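PDB 3BTV: Galactose/lactose metabolism regulatory protein GAL80 from Saccharomyces cerevisiae, which binds the transcriptional activator GAL4 and blocks it in the absence of an inducing sugar, keeping the yeast lactose/galactose metabolic genes switched off. Local coordinates for residues B[101-104]-B[105-109]. The protein carries 1 engineered substitution. Numbering follows the deposited sequence.
Sequences SHYE and VVMPL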
loop_
_atom_site.group_PDB
_atom_site.type_symbol
_atom_site.label_atom_id
_atom_site.label_comp_id
_atom_site.label_asym_id
_atom_site.label_seq_id
_atom_site.Cartn_x
_atom_site.Cartn_y
_atom_site.Cartn_z
ATOM N N SER B 101 -27.404 17.952 5.490
ATOM C CA SER B 101 -28.723 18.529 5.231
ATOM C C SER B 101 -29.412 17.933 4.004
ATOM O O SER B 101 -30.571 18.255 3.727
ATOM C CB SER B 101 -28.618 20.048 5.046
ATOM O OG SER B 101 -28.111 20.667 6.215
ATOM N N HIS B 102 -28.697 17.080 3.272
ATOM C CA HIS B 102 -29.207 16.500 2.025
ATOM C C HIS B 102 -30.540 15.784 2.203
ATOM O O HIS B 102 -31.504 16.065 1.497
ATOM C CB HIS B 102 -28.189 15.525 1.428
ATOM C CG HIS B 102 -27.083 16.192 0.666
ATOM N ND1 HIS B 102 -26.120 15.482 -0.021
ATOM C CD2 HIS B 102 -26.796 17.500 0.468
ATOM C CE1 HIS B 102 -25.279 16.324 -0.596
ATOM N NE2 HIS B 102 -25.668 17.556 -0.314
ATOM N N TYR B 103 -30.583 14.848 3.140
ATOM C CA TYR B 103 -31.779 14.045 3.363
ATOM C C TYR B 103 -32.969 14.911 3.750
ATOM O O TYR B 103 -34.040 14.813 3.144
ATOM C CB TYR B 103 -31.503 12.989 4.434
ATOM C CG TYR B 103 -32.614 11.992 4.653
ATOM C CD1 TYR B 103 -32.808 10.929 3.776
ATOM C CD2 TYR B 103 -33.449 12.091 5.759
ATOM C CE1 TYR B 103 -33.821 10.002 3.989
ATOM C CE2 TYR B 103 -34.459 11.175 5.980
ATOM C CZ TYR B 103 -34.642 10.134 5.091
ATOM O OH TYR B 103 -35.648 9.222 5.309
ATOM N N GLU B 104 -32.780 15.778 4.742
ATOM C CA GLU B 104 -33.893 16.588 5.255
ATOM C C GLU B 104 -34.439 17.540 4.199
ATOM O O GLU B 104 -35.613 17.878 4.221
ATOM C CB GLU B 104 -33.485 17.374 6.508
ATOM C CG GLU B 104 -32.707 18.654 6.221
ATOM C CD GLU B 104 -32.073 19.251 7.467
ATOM O OE1 GLU B 104 -31.604 18.473 8.328
ATOM O OE2 GLU B 104 -32.039 20.497 7.579
ATOM N N VAL B 105 -33.590 17.960 3.269
ATOM C CA VAL B 105 -34.024 18.871 2.216
ATOM C C VAL B 105 -34.565 18.135 0.991
ATOM O O VAL B 105 -35.642 18.452 0.495
ATOM C CB VAL B 105 -32.882 19.785 1.752
ATOM C CG1 VAL B 105 -33.358 20.646 0.595
ATOM C CG2 VAL B 105 -32.404 20.657 2.905
ATOM N N VAL B 106 -33.812 17.152 0.504
ATOM C CA VAL B 106 -34.160 16.484 -0.749
ATOM C C VAL B 106 -35.462 15.681 -0.683
ATOM O O VAL B 106 -36.234 15.675 -1.641
ATOM C CB VAL B 106 -33.005 15.592 -1.251
ATOM C CG1 VAL B 106 -33.427 14.803 -2.481
ATOM C CG2 VAL B 106 -31.778 16.450 -1.566
ATOM N N MET B 107 -35.715 15.017 0.441
ATOM C CA MET B 107 -36.925 14.195 0.564
ATOM C C MET B 107 -38.215 14.989 0.361
ATOM O O MET B 107 -39.017 14.644 -0.512
ATOM C CB MET B 107 -36.948 13.395 1.876
ATOM C CG MET B 107 -35.821 12.376 1.991
ATOM S SD MET B 107 -35.645 11.283 0.557
ATOM C CE MET B 107 -36.868 10.027 0.909
ATOM N N PRO B 108 -38.416 16.060 1.154
ATOM C CA PRO B 108 -39.599 16.914 0.999
ATOM C C PRO B 108 -39.597 17.600 -0.359
ATOM O O PRO B 108 -40.641 17.738 -0.992
ATOM C CB PRO B 108 -39.427 17.961 2.108
ATOM C CG PRO B 108 -38.474 17.341 3.090
ATOM C CD PRO B 108 -37.555 16.503 2.266
ATOM N N LEU B 109 -38.419 18.031 -0.796
ATOM C CA LEU B 109 -38.275 18.690 -2.089
ATOM C C LEU B 109 -38.790 17.796 -3.219
ATOM O O LEU B 109 -39.553 18.236 -4.073
ATOM C CB LEU B 109 -36.803 19.061 -2.327
ATOM C CG LEU B 109 -36.453 19.922 -3.548
ATOM C CD1 LEU B 109 -35.165 20.694 -3.305
ATOM C CD2 LEU B 109 -36.336 19.075 -4.809
#
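Val105, Val106 and Met107 donate their backbone N-H groups to the carbonyls of Ser101, His102 and Tyr103, opening helix 102-112 with i to i+4 bonds, the shortest being Val106 N to His102 O at 2.7 Å. Pro108 interrupts the series for one residue: having no N-H to give, it sets its ring against the next carbonyl, with CD 3.1 Å from Glu104 O, and the helix kinks there before Leu109 N resumes the pattern at Val105 O. One turn apart, Tyr103 and Met107 form the main side-chain pair. With chi1 at -174°, Tyr103 sends CG away from its own nitrogen and turns a ring face to Met107, whose CG rests over it as a CH-pi contact, 3.9 Å from the centroid. Beyond CG, the chain bends to bring SD obliquely to the ring, 4.8 Å from the centroid, a Met-aromatic contact. With an alanine in place of Tyr103, Met107 would probably lose the surface beneath its CG and be freer to turn. Both side chains also touch helix 132-143, whereas Val106 and Leu109 pack on strand 92-95. In this crossover helix of a Rossmann-type beta-alpha-beta unit, the pair illustrates i to i+4 aromatic-methionine packing, which probably adds dispersion and weak sulfur-ring polarisation to the backbone bonds.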